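Local coordinates for protein ferulic acid esterase, AmCE1/Fae1A (Anaeromyces mucronatus, PDB 5CXX) that probably hydrolyses feruloyl esters as an alpha/beta-hydrolase esterase, and is captured here with ferulic acid bound, at residues A[163-166]-A[172-175]; A[27-32]-A[134-139]; A[75-80]-A[253-258]; A[103-108]-A[125-130]. All coordinates share one frame; numbering follows the deposited sequence.

Contact 1 (A[163-166]-A[172-175]); sequences LYIG and LIGY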
loop_
_atom_site.group_PDB
_atom_site.type_symbol
_atom_site.label_atom_id
_atom_site.label_comp_id
_atom_site.label_asym_id
_atom_site.label_seq_id
_atom_site.Cartn_x
_atom_site.Cartn_y
_atom_site.Cartn_z
ATOM N N LEU A 163 -4.661 -3.065 4.283
ATOM C CA LEU A 163 -5.217 -4.347 4.723
ATOM C C LEU A 163 -6.736 -4.251 4.922
ATOM O O LEU A 163 -7.479 -5.171 4.559
ATOM C CB LEU A 163 -4.599 -4.776 6.072
ATOM C CG LEU A 163 -3.207 -5.368 5.904
ATOM C CD1 LEU A 163 -2.477 -5.464 7.297
ATOM C CD2 LEU A 163 -3.281 -6.795 5.272
ATOM N N TYR A 164 -7.182 -3.122 5.491
ATOM C CA TYR A 164 -8.615 -2.943 5.723
ATOM C C TYR A 164 -9.366 -2.990 4.385
ATOM O O TYR A 164 -10.382 -3.687 4.231
ATOM C CB TYR A 164 -8.822 -1.601 6.453
ATOM C CG TYR A 164 -10.263 -1.188 6.612
ATOM C CD1 TYR A 164 -11.151 -1.967 7.349
ATOM C CD2 TYR A 164 -10.667 0.035 6.109
ATOM C CE1 TYR A 164 -12.468 -1.548 7.519
ATOM C CE2 TYR A 164 -12.014 0.471 6.284
ATOM C CZ TYR A 164 -12.882 -0.359 6.957
ATOM O OH TYR A 164 -14.189 0.072 7.151
ATOM N N ILE A 165 -8.892 -2.181 3.432
ATOM C CA ILE A 165 -9.600 -2.112 2.164
ATOM C C ILE A 165 -9.466 -3.430 1.420
ATOM O O ILE A 165 -10.428 -3.950 0.795
ATOM C CB ILE A 165 -9.077 -0.924 1.322
ATOM C CG1 ILE A 165 -9.400 0.418 2.002
ATOM C CG2 ILE A 165 -9.722 -1.008 -0.092
ATOM C CD1 ILE A 165 -8.597 1.592 1.337
ATOM N N GLY A 166 -8.255 -4.006 1.414
ATOM C CA GLY A 166 -7.988 -5.243 0.656
ATOM C C GLY A 166 -8.804 -6.422 1.172
ATOM O O GLY A 166 -9.115 -7.325 0.364
ATOM N N LEU A 172 -12.427 -6.039 -5.301
ATOM C CA LEU A 172 -11.796 -5.013 -6.140
ATOM C C LEU A 172 -10.272 -5.120 -6.177
ATOM O O LEU A 172 -9.643 -4.672 -7.177
ATOM C CB LEU A 172 -12.204 -3.625 -5.577
ATOM C CG LEU A 172 -13.703 -3.351 -5.596
ATOM C CD1 LEU A 172 -13.856 -1.869 -5.174
ATOM C CD2 LEU A 172 -14.383 -3.521 -6.944
ATOM N N ILE A 173 -9.681 -5.632 -5.084
ATOM C CA ILE A 173 -8.238 -5.586 -4.861
ATOM C C ILE A 173 -7.689 -7.008 -4.920
ATOM O O ILE A 173 -7.972 -7.819 -4.007
ATOM C CB ILE A 173 -7.906 -5.001 -3.485
ATOM C CG1 ILE A 173 -8.578 -3.605 -3.188
ATOM C CG2 ILE A 173 -6.385 -4.888 -3.321
ATOM C CD1 ILE A 173 -8.237 -2.549 -4.248
ATOM N N GLY A 174 -6.884 -7.302 -5.930
ATOM C CA GLY A 174 -6.331 -8.671 -6.085
ATOM C C GLY A 174 -5.097 -8.880 -5.192
ATOM O O GLY A 174 -4.841 -9.998 -4.759
ATOM N N TYR A 175 -4.298 -7.834 -4.924
ATOM C CA TYR A 175 -2.984 -7.977 -4.290
ATOM C C TYR A 175 -2.895 -6.945 -3.182
ATOM O O TYR A 175 -3.107 -5.743 -3.472
ATOM C CB TYR A 175 -1.814 -7.735 -5.307
ATOM C CG TYR A 175 -1.904 -8.639 -6.496
ATOM C CD1 TYR A 175 -2.756 -8.323 -7.579
ATOM C CD2 TYR A 175 -1.178 -9.842 -6.536
ATOM C CE1 TYR A 175 -2.853 -9.183 -8.646
ATOM C CE2 TYR A 175 -1.280 -10.678 -7.608
ATOM C CZ TYR A 175 -2.104 -10.353 -8.655
ATOM O OH TYR A 175 -2.068 -11.325 -9.672
HETATM O O HOH W 1 -7.652 -8.742 -1.605
#
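I165 and I173 meet through branches set by similar first torsions: both isoleucines hold CG1 anti to the carbonyl carbon (chi1 -65° in I165, -53° in I173) and CG2 anti to N, and I165 offers its CG2 methyl where I173 offers its CG1. The pair closes the helix-to-strand half of a beta-alpha-beta crossover in the alpha/beta-hydrolase fold, in which strand 150-155 leads into helix 157-168 and the chain returns through a loop to the adjacent parallel strand 175-179. Residues 163-166 belong to the helix, and 172-174 form the end of the returning loop.

The side chains approach at a slant. I165 CG2 touches I173 CG1 at 4.2 Å, a loose van der Waals contact made by one methyl group and one methylene. I173 points its CB at the helix and meets its backbone where G166 has no side chain: I173 CB lies 4.1 Å from G166 CA, so this branched residue rests directly on the main chain.

All three touching residues are buried, and the packing continues beyond them. L152 of strand 150-155 touches both isoleucines from the sheet, T150 adds a contact to I173, and F125 and I126 of helix 125-140 pack on I165. Backbone bonds tie in the end of the loop and the start of the strand, G174 with T150 and I212, Y175 with L152.

No direct hydrogen bond joins the two segments; one water bridges their main chains instead, donating to G166 O at 2.8 Å and to I173 O at 2.6 Å.

Contact 2 (A[27-32]-A[134-139]); sequences KKITYY and MPYMEE. With SO4 (sulfate ion), chain E.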
loop_
_atom_site.group_PDB
_atom_site.type_symbol
_atom_site.label_atom_id
_atom_site.label_comp_id
_atom_site.label_asym_id
_atom_site.label_seq_id
_atom_site.Cartn_x
_atom_site.Cartn_y
_atom_site.Cartn_z
ATOM N N LYS A 27 4.153 12.400 -11.903
ATOM C CA LYS A 27 3.448 13.627 -12.272
ATOM C C LYS A 27 2.363 13.877 -11.250
ATOM O O LYS A 27 1.546 12.962 -10.983
ATOM C CB LYS A 27 2.813 13.489 -13.645
ATOM C CG LYS A 27 1.969 14.685 -14.062
ATOM C CD LYS A 27 2.796 15.860 -14.519
ATOM C CE LYS A 27 1.898 17.053 -14.912
ATOM N NZ LYS A 27 0.991 17.333 -13.734
ATOM N N LYS A 28 2.327 15.091 -10.683
ATOM C CA LYS A 28 1.302 15.365 -9.688
ATOM C C LYS A 28 0.008 15.851 -10.325
ATOM O O LYS A 28 -0.001 16.821 -11.139
ATOM C CB LYS A 28 1.801 16.394 -8.661
ATOM C CG LYS A 28 0.852 16.431 -7.429
ATOM C CD LYS A 28 1.437 17.285 -6.271
ATOM C CE LYS A 28 2.699 16.635 -5.669
ATOM N NZ LYS A 28 3.054 17.368 -4.396
ATOM N N ILE A 29 -1.047 15.103 -10.036
ATOM C CA ILE A 29 -2.358 15.341 -10.585
ATOM C C ILE A 29 -3.269 15.967 -9.546
ATOM O O ILE A 29 -3.319 15.508 -8.382
ATOM C CB ILE A 29 -2.972 13.968 -11.074
ATOM C CG1 ILE A 29 -2.066 13.318 -12.151
ATOM C CG2 ILE A 29 -4.447 14.138 -11.526
ATOM C CD1 ILE A 29 -1.688 14.244 -13.266
ATOM N N THR A 30 -4.015 17.011 -9.930
ATOM C CA THR A 30 -5.010 17.659 -9.088
ATOM C C THR A 30 -6.383 17.259 -9.603
ATOM O O THR A 30 -6.628 17.368 -10.836
ATOM C CB THR A 30 -4.820 19.212 -9.134
ATOM O OG1 THR A 30 -3.474 19.499 -8.724
ATOM C CG2 THR A 30 -5.728 19.897 -8.130
ATOM N N TYR A 31 -7.267 16.811 -8.718
ATOM C CA TYR A 31 -8.558 16.268 -9.164
ATOM C C TYR A 31 -9.604 16.543 -8.075
ATOM O O TYR A 31 -9.269 16.721 -6.874
ATOM C CB TYR A 31 -8.497 14.738 -9.463
ATOM C CG TYR A 31 -8.255 13.930 -8.205
ATOM C CD1 TYR A 31 -6.950 13.776 -7.703
ATOM C CD2 TYR A 31 -9.338 13.392 -7.495
ATOM C CE1 TYR A 31 -6.706 13.049 -6.462
ATOM C CE2 TYR A 31 -9.109 12.648 -6.300
ATOM C CZ TYR A 31 -7.808 12.538 -5.788
ATOM O OH TYR A 31 -7.674 11.818 -4.607
ATOM N N TYR A 32 -10.869 16.629 -8.458
ATOM C CA TYR A 32 -11.876 16.965 -7.442
ATOM C C TYR A 32 -12.463 15.696 -6.818
ATOM O O TYR A 32 -12.854 14.815 -7.561
ATOM C CB TYR A 32 -13.026 17.831 -8.054
ATOM C CG TYR A 32 -14.002 18.308 -6.998
ATOM C CD1 TYR A 32 -13.739 19.443 -6.224
ATOM C CD2 TYR A 32 -15.149 17.568 -6.691
ATOM C CE1 TYR A 32 -14.585 19.808 -5.198
ATOM C CE2 TYR A 32 -15.990 17.904 -5.706
ATOM C CZ TYR A 32 -15.717 19.076 -4.913
ATOM O OH TYR A 32 -16.581 19.449 -3.918
ATOM N N MET A 134 -10.231 5.454 -8.273
ATOM C CA MET A 134 -10.300 4.379 -9.255
ATOM C C MET A 134 -11.061 4.789 -10.507
ATOM O O MET A 134 -10.592 4.559 -11.636
ATOM C CB MET A 134 -10.902 3.105 -8.636
ATOM C CG MET A 134 -9.894 2.420 -7.824
ATOM S SD MET A 134 -10.656 1.037 -6.964
ATOM C CE MET A 134 -10.484 -0.198 -8.224
ATOM N N PRO A 135 -12.243 5.459 -10.364
ATOM C CA PRO A 135 -12.891 5.939 -11.604
ATOM C C PRO A 135 -12.035 6.986 -12.345
ATOM O O PRO A 135 -12.014 7.009 -13.578
ATOM C CB PRO A 135 -14.209 6.563 -11.102
ATOM C CG PRO A 135 -14.492 5.805 -9.793
ATOM C CD PRO A 135 -13.156 5.538 -9.189
ATOM N N TYR A 136 -11.329 7.853 -11.618
ATOM C CA TYR A 136 -10.479 8.831 -12.306
ATOM C C TYR A 136 -9.441 8.117 -13.184
ATOM O O TYR A 136 -9.208 8.461 -14.334
ATOM C CB TYR A 136 -9.790 9.703 -11.256
ATOM C CG TYR A 136 -9.010 10.834 -11.907
ATOM C CD1 TYR A 136 -7.704 10.617 -12.374
ATOM C CD2 TYR A 136 -9.571 12.119 -12.032
ATOM C CE1 TYR A 136 -6.984 11.665 -13.020
ATOM C CE2 TYR A 136 -8.867 13.140 -12.641
ATOM C CZ TYR A 136 -7.592 12.897 -13.151
ATOM O OH TYR A 136 -6.926 13.943 -13.778
ATOM N N MET A 137 -8.789 7.120 -12.590
ATOM C CA MET A 137 -7.741 6.397 -13.328
ATOM C C MET A 137 -8.311 5.737 -14.551
ATOM O O MET A 137 -7.663 5.770 -15.608
ATOM C CB MET A 137 -7.074 5.326 -12.427
ATOM C CG MET A 137 -6.240 5.943 -11.281
ATOM S SD MET A 137 -4.957 7.126 -11.840
ATOM C CE MET A 137 -3.898 6.001 -12.831
ATOM N N GLU A 138 -9.504 5.144 -14.412
ATOM C CA GLU A 138 -10.145 4.458 -15.587
ATOM C C GLU A 138 -10.487 5.453 -16.695
ATOM O O GLU A 138 -10.360 5.172 -17.907
ATOM C CB GLU A 138 -11.398 3.686 -15.150
ATOM C CG GLU A 138 -11.823 2.731 -16.316
ATOM C CD GLU A 138 -12.980 1.796 -15.997
ATOM O OE1 GLU A 138 -13.365 1.689 -14.816
ATOM O OE2 GLU A 138 -13.494 1.149 -16.961
ATOM N N GLU A 139 -10.885 6.655 -16.300
ATOM C CA GLU A 139 -11.277 7.666 -17.293
ATOM C C GLU A 139 -10.088 8.311 -17.990
ATOM O O GLU A 139 -10.215 8.736 -19.156
ATOM C CB GLU A 139 -12.117 8.728 -16.573
ATOM C CG GLU A 139 -12.577 9.946 -17.417
ATOM C CD GLU A 139 -13.570 9.579 -18.535
ATOM O OE1 GLU A 139 -14.571 8.875 -18.253
ATOM O OE2 GLU A 139 -13.378 10.036 -19.689
HETATM S S SO4 E . -11.682 16.390 -12.351
HETATM O O1 SO4 E . -12.167 14.987 -12.181
HETATM O O2 SO4 E . -11.354 16.976 -11.083
HETATM O O3 SO4 E . -12.796 17.124 -12.941
HETATM O O4 SO4 E . -10.494 16.537 -13.230
HETATM O O HOH W 2 -7.765 16.430 -13.018
#
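Y136 reaches from helix 125-140 to strand 26-33 and meets I29 and Y31, two strand residues whose CB atoms point at the helix. I29 CG2 lies against the phenol end of the ring, 3.4 Å from Y136 OH. Y31 CB packs against the same ring, 3.6 Å from Y136 CE2. The two tyrosine rings form a tilted edge-to-face pair, the edge of Y31 toward the face of Y136, with centroids 5.7 Å apart and planes at 50°. A chi1 of -174° swings the Y136 ring away from its own N and out to the strand. Around the same ring, H140 stacks and M42 touches.

A water forms the next shell. It accepts from Y136 OH at 2.7 Å and donates to T30 O at 2.6 Å and to a sulfate oxygen. The sulfate, probably from the crystallisation liquor, takes Y32 N on O2 at 2.7 Å and places O1 in plane at the edge of the Y136 ring.

Farther out, backbone bonds pair I29 with M42 and Y31 with R40 in the neighbouring strand 38-45. The chemistry is therefore mixed: the ring is held by apolar and aromatic contacts, whereas its hydroxyl is linked to the strand carbonyl and the sulfate through the shared water.

Contact 3 (A[75-80]-A[253-258]); sequences DDSTLA and HDWNAI. With FER (3-(4-hydroxy-3-methoxyphenyl)-2-propenoic acid), chain D.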
loop_
_atom_site.group_PDB
_atom_site.type_symbol
_atom_site.label_atom_id
_atom_site.label_comp_id
_atom_site.label_asym_id
_atom_site.label_seq_id
_atom_site.Cartn_x
_atom_site.Cartn_y
_atom_site.Cartn_z
ATOM N N ASP A 75 12.614 8.109 -0.842
ATOM C CA ASP A 75 13.689 7.134 -1.017
ATOM C C ASP A 75 13.465 6.555 -2.418
ATOM O O ASP A 75 12.302 6.369 -2.811
ATOM C CB ASP A 75 13.595 6.011 0.066
ATOM C CG ASP A 75 14.525 4.866 -0.200
ATOM O OD1 ASP A 75 14.088 3.912 -0.849
ATOM O OD2 ASP A 75 15.672 4.897 0.289
ATOM N N ASP A 76 14.528 6.232 -3.126
ATOM C CA ASP A 76 14.372 5.794 -4.537
ATOM C C ASP A 76 13.796 4.373 -4.670
ATOM O O ASP A 76 13.558 3.943 -5.805
ATOM C CB ASP A 76 15.733 5.873 -5.254
ATOM C CG ASP A 76 16.053 7.257 -5.730
ATOM O OD1 ASP A 76 15.220 8.194 -5.571
ATOM O OD2 ASP A 76 17.149 7.444 -6.326
ATOM N N SER A 77 13.544 3.634 -3.571
ATOM C CA SER A 77 13.017 2.283 -3.746
ATOM C C SER A 77 11.701 2.264 -4.504
ATOM O O SER A 77 11.468 1.319 -5.230
ATOM C CB SER A 77 12.825 1.572 -2.387
ATOM O OG SER A 77 11.998 2.370 -1.540
ATOM N N THR A 78 10.839 3.267 -4.332
ATOM C CA THR A 78 9.506 3.184 -4.940
ATOM C C THR A 78 9.616 3.174 -6.454
ATOM O O THR A 78 8.948 2.378 -7.155
ATOM C CB THR A 78 8.645 4.377 -4.454
ATOM O OG1 THR A 78 8.512 4.249 -3.023
ATOM C CG2 THR A 78 7.226 4.429 -5.096
ATOM N N LEU A 79 10.396 4.122 -6.976
ATOM C CA LEU A 79 10.605 4.179 -8.435
ATOM C C LEU A 79 11.567 3.120 -8.935
ATOM O O LEU A 79 11.454 2.712 -10.101
ATOM C CB LEU A 79 11.170 5.564 -8.845
ATOM C CG LEU A 79 10.248 6.743 -8.582
ATOM C CD1 LEU A 79 11.010 8.069 -8.874
ATOM C CD2 LEU A 79 8.955 6.635 -9.430
ATOM N N ALA A 80 12.536 2.696 -8.128
ATOM C CA ALA A 80 13.578 1.806 -8.694
ATOM C C ALA A 80 13.158 0.343 -8.716
ATOM O O ALA A 80 13.495 -0.376 -9.660
ATOM C CB ALA A 80 14.894 1.935 -7.915
ATOM N N HIS A 253 11.121 1.419 12.080
ATOM C CA HIS A 253 10.089 2.039 11.238
ATOM C C HIS A 253 10.832 2.832 10.136
ATOM O O HIS A 253 11.035 4.050 10.240
ATOM C CB HIS A 253 9.185 2.952 12.097
ATOM C CG HIS A 253 7.725 2.963 11.693
ATOM N ND1 HIS A 253 6.958 1.813 11.546
ATOM C CD2 HIS A 253 6.902 4.003 11.404
ATOM C CE1 HIS A 253 5.738 2.142 11.200
ATOM N NE2 HIS A 253 5.677 3.474 11.109
ATOM N N ASP A 254 11.323 2.115 9.125
ATOM C CA ASP A 254 12.311 2.736 8.241
ATOM C C ASP A 254 12.283 2.163 6.823
ATOM O O ASP A 254 11.477 1.253 6.489
ATOM C CB ASP A 254 13.740 2.586 8.873
ATOM C CG ASP A 254 14.226 1.126 8.989
ATOM O OD1 ASP A 254 13.899 0.254 8.163
ATOM O OD2 ASP A 254 14.963 0.790 9.972
ATOM N N TRP A 255 13.193 2.701 5.999
ATOM C CA TRP A 255 13.149 2.355 4.583
ATOM C C TRP A 255 13.725 0.964 4.327
ATOM O O TRP A 255 13.493 0.415 3.241
ATOM C CB TRP A 255 13.921 3.413 3.778
ATOM C CG TRP A 255 13.070 4.620 3.532
ATOM C CD1 TRP A 255 13.204 5.887 4.104
ATOM C CD2 TRP A 255 12.000 4.725 2.577
ATOM N NE1 TRP A 255 12.252 6.727 3.612
ATOM C CE2 TRP A 255 11.510 6.059 2.663
ATOM C CE3 TRP A 255 11.410 3.829 1.663
ATOM C CZ2 TRP A 255 10.470 6.524 1.861
ATOM C CZ3 TRP A 255 10.342 4.308 0.861
ATOM C CH2 TRP A 255 9.906 5.644 0.976
ATOM N N ASN A 256 14.485 0.402 5.288
ATOM C CA ASN A 256 14.843 -1.025 5.146
ATOM C C ASN A 256 13.597 -1.906 5.212
ATOM O O ASN A 256 13.469 -2.828 4.378
ATOM C CB ASN A 256 15.904 -1.420 6.202
ATOM C CG ASN A 256 17.292 -0.811 5.898
ATOM O OD1 ASN A 256 17.633 -0.610 4.720
ATOM N ND2 ASN A 256 18.102 -0.515 6.947
ATOM N N ALA A 257 12.693 -1.641 6.166
ATOM C CA ALA A 257 11.465 -2.459 6.279
ATOM C C ALA A 257 10.554 -2.205 5.072
ATOM O O ALA A 257 9.975 -3.150 4.516
ATOM C CB ALA A 257 10.747 -2.172 7.563
ATOM N N ILE A 258 10.469 -0.945 4.632
ATOM C CA ILE A 258 9.625 -0.632 3.495
ATOM C C ILE A 258 10.155 -1.272 2.232
ATOM O O ILE A 258 9.388 -1.936 1.530
ATOM C CB ILE A 258 9.532 0.892 3.268
ATOM C CG1 ILE A 258 8.815 1.550 4.478
ATOM C CG2 ILE A 258 8.774 1.188 1.933
ATOM C CD1 ILE A 258 8.994 3.062 4.500
HETATM C C4 FER D . -0.798 4.412 16.563
HETATM C C5 FER D . 0.618 4.458 16.410
HETATM C C6 FER D . 1.155 4.683 15.176
HETATM C C3 FER D . -1.603 4.515 15.414
HETATM C C2 FER D . -1.085 4.766 14.172
HETATM C C1 FER D . 0.291 4.830 14.041
HETATM C C10 FER D . -3.698 4.306 14.488
HETATM C C7 FER D . 0.849 5.126 12.691
HETATM C C8 FER D . 2.105 5.544 12.458
HETATM C C9 FER D . 2.529 5.803 11.014
HETATM O O1 FER D . 1.736 5.666 10.030
HETATM O O2 FER D . 3.705 6.203 10.808
HETATM O O4 FER D . -1.444 4.193 17.741
HETATM O O3 FER D . -2.936 4.416 15.686
#
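A carboxylate residue lies flat on an indole: D75 puts its CB over the centre of the W255 six-membered ring, 3.3 Å from the centroid and 14° off the ring normal, a close CH-pi contact. The carboxylate follows the ring, their planes only 22° apart, and D75 OD1 comes within 3.7 Å of W255 CE3. I258 CD1 sits against the opposite face near the rim, so the indole is sandwiched between an aspartate and a methyl group from its own helix. S77 OG approaches the far end of the ring obliquely, 3.5 Å from W255 CZ3.

D75, just before the turn that leads into helix 77-87, also reaches forward in a capping bond. D75 OD1 is gripped twice, by S77 OG at 2.7 Å on the anti side and by S77 N from above the carboxylate plane. OD2 forms a salt bridge with R15, whose side chain also touches W255; this cation would probably stabilise the negative charge.

D254 is the N-cap of helix 255-266, D254 OD1 accepting from A257 N at 3.0 Å. Just before it, H253 bonds D222 through ND1. H253 NE2 reaches S156 OG and, weakly, ferulic acid O2 at 3.4 Å, though the imidazole is modelled in two conformers. A histidine before the last helix, facing a serine on a probable nucleophile elbow, is consistent with the Ser-His-Asp catalytic triad of alpha/beta-hydrolases.

Contact 4 (A[103-108]-A[125-130]); sequences APKPGT and FINELI
E128 meets A103 at its first side-chain atom, the CB atoms of the two residues touching at 3.9 Å. Here the loop that follows strand 95-99 of the alpha/beta-hydrolase sheet packs on the first turn of helix 125-140. Beyond CB, E128 runs out from the helix with chi1 at 179° and then bends at chi2, 66°, which turns the carboxylate toward strand 26-33 and the residues after it. V35 touches the side chain. At the tip the two oxygens are claimed separately, OE1 by S33 OG and OE2 by Y31 OH, so this buried carboxylate is satisfied on both branches.

A103 CB also meets F125, lying at the edge of its ring, 4.4 Å from F125 CD1. Across the contact's outer side, K105, in the conformer given, and N127 cross at a slant, with K105 NZ 4.1 Å from N127 ND2. These two donors are gathered by one acceptor, N124 OD1, which bonds both, while N124 ND2 donates to A103 O.

From K105 to T108 the chain reverses in a type II beta turn with G107 at its third position. K105 O closes the turn as a double acceptor, taking T108 N at 3.0 Å and T108 OG1 at 2.7 Å.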
loop_
_atom_site.group_PDB
_atom_site.type_symbol
_atom_site.label_atom_id
_atom_site.label_comp_id
_atom_site.label_asym_id
_atom_site.label_seq_id
_atom_site.Cartn_x
_atom_site.Cartn_y
_atom_site.Cartn_z
ATOM N N ALA A 103 -8.154 11.565 3.890
ATOM C CA ALA A 103 -9.328 12.017 3.137
ATOM C C ALA A 103 -10.550 12.209 4.021
ATOM O O ALA A 103 -11.548 11.522 3.879
ATOM C CB ALA A 103 -9.631 10.956 2.014
ATOM N N PRO A 104 -10.514 13.151 4.948
ATOM C CA PRO A 104 -11.637 13.378 5.865
ATOM C C PRO A 104 -12.855 13.954 5.166
ATOM O O PRO A 104 -12.745 14.811 4.245
ATOM C CB PRO A 104 -11.059 14.438 6.871
ATOM C CG PRO A 104 -10.063 15.229 5.953
ATOM C CD PRO A 104 -9.398 14.098 5.141
ATOM N N LYS A 105 -14.038 13.549 5.650
ATOM C CA LYS A 105 -15.302 14.198 5.298
ATOM C C LYS A 105 -15.248 15.677 5.713
ATOM O O LYS A 105 -14.648 15.950 6.735
ATOM C CB LYS A 105 -16.443 13.502 6.030
ATOM C CG LYS A 105 -16.534 11.995 5.701
ATOM C CD LYS A 105 -17.733 11.403 6.484
ATOM C CE LYS A 105 -18.527 10.389 5.633
ATOM N NZ LYS A 105 -17.793 9.116 5.340
ATOM N N PRO A 106 -15.925 16.598 5.021
ATOM C CA PRO A 106 -15.919 17.992 5.534
ATOM C C PRO A 106 -16.418 18.110 6.943
ATOM O O PRO A 106 -17.364 17.397 7.354
ATOM C CB PRO A 106 -16.890 18.752 4.609
ATOM C CG PRO A 106 -16.897 17.948 3.396
ATOM C CD PRO A 106 -16.602 16.503 3.713
ATOM N N GLY A 107 -15.775 18.995 7.699
ATOM C CA GLY A 107 -16.115 19.227 9.087
ATOM C C GLY A 107 -15.262 18.323 9.979
ATOM O O GLY A 107 -15.256 18.552 11.212
ATOM N N THR A 108 -14.505 17.379 9.413
ATOM C CA THR A 108 -13.751 16.477 10.280
ATOM C C THR A 108 -12.270 16.530 10.062
ATOM O O THR A 108 -11.538 15.755 10.697
ATOM C CB THR A 108 -14.185 15.029 10.143
ATOM O OG1 THR A 108 -13.744 14.513 8.879
ATOM C CG2 THR A 108 -15.668 14.954 10.214
ATOM N N PHE A 125 -10.503 6.819 3.501
ATOM C CA PHE A 125 -9.838 6.624 2.235
ATOM C C PHE A 125 -10.446 5.450 1.441
ATOM O O PHE A 125 -10.373 5.479 0.208
ATOM C CB PHE A 125 -8.318 6.381 2.434
ATOM C CG PHE A 125 -7.590 6.361 1.100
ATOM C CD1 PHE A 125 -7.418 7.553 0.387
ATOM C CD2 PHE A 125 -7.145 5.172 0.542
ATOM C CE1 PHE A 125 -6.833 7.543 -0.883
ATOM C CE2 PHE A 125 -6.558 5.159 -0.685
ATOM C CZ PHE A 125 -6.369 6.349 -1.418
ATOM N N ILE A 126 -11.098 4.505 2.123
ATOM C CA ILE A 126 -11.789 3.451 1.353
ATOM C C ILE A 126 -12.808 4.068 0.387
ATOM O O ILE A 126 -12.912 3.653 -0.762
ATOM C CB ILE A 126 -12.445 2.420 2.290
ATOM C CG1 ILE A 126 -13.022 1.246 1.463
ATOM C CG2 ILE A 126 -13.612 3.056 3.122
ATOM C CD1 ILE A 126 -13.405 0.056 2.411
ATOM N N ASN A 127 -13.474 5.144 0.778
ATOM C CA ASN A 127 -14.424 5.802 -0.080
ATOM C C ASN A 127 -13.724 6.652 -1.175
ATOM O O ASN A 127 -14.139 6.631 -2.342
ATOM C CB ASN A 127 -15.382 6.690 0.760
ATOM C CG ASN A 127 -16.198 5.830 1.707
ATOM O OD1 ASN A 127 -16.785 4.850 1.233
ATOM N ND2 ASN A 127 -16.158 6.091 3.022
ATOM N N GLU A 128 -12.646 7.340 -0.783
ATOM C CA GLU A 128 -11.843 8.130 -1.761
ATOM C C GLU A 128 -11.308 7.225 -2.860
ATOM O O GLU A 128 -11.444 7.545 -4.041
ATOM C CB GLU A 128 -10.662 8.822 -1.035
ATOM C CG GLU A 128 -9.749 9.643 -1.986
ATOM C CD GLU A 128 -10.504 10.842 -2.582
ATOM O OE1 GLU A 128 -11.595 11.208 -2.074
ATOM O OE2 GLU A 128 -10.011 11.406 -3.585
ATOM N N LEU A 129 -10.786 6.064 -2.459
ATOM C CA LEU A 129 -10.170 5.182 -3.465
ATOM C C LEU A 129 -11.261 4.647 -4.431
ATOM O O LEU A 129 -11.109 4.686 -5.653
ATOM C CB LEU A 129 -9.408 4.052 -2.741
ATOM C CG LEU A 129 -8.810 3.032 -3.757
ATOM C CD1 LEU A 129 -7.665 3.649 -4.556
ATOM C CD2 LEU A 129 -8.304 1.779 -2.962
ATOM N N ILE A 130 -12.345 4.099 -3.851
ATOM C CA ILE A 130 -13.315 3.338 -4.675
ATOM C C ILE A 130 -14.238 4.259 -5.454
ATOM O O ILE A 130 -14.548 3.986 -6.629
ATOM C CB ILE A 130 -14.100 2.363 -3.745
ATOM C CG1 ILE A 130 -13.101 1.306 -3.256
ATOM C CG2 ILE A 130 -15.299 1.772 -4.466
ATOM C CD1 ILE A 130 -13.701 0.406 -2.111
#

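Helix 125-140 carries a segment of contact 2 and one of contact 4, and packs against contact 1. Its first turn joins contact 4 to contact 1, where I126 CB packs on I165 CG1 at 3.7 Å. One turn farther along, I130 CG1 meets L172 CD1 at 3.8 Å. Contacts 2 and 4 are also linked within the helix by a probable hydrogen bond, M134 N to L129 O, 2.9 Å. Contact 3 stands apart, its centre about 21 Å from that of contact 1 and 26 Å from that of contact 4, on the opposite side of the chain's centre from both. It alone includes a residue of the ferulic acid pocket, H253; the F125 side chain of contact 4 stays about 13 Å from the ligand.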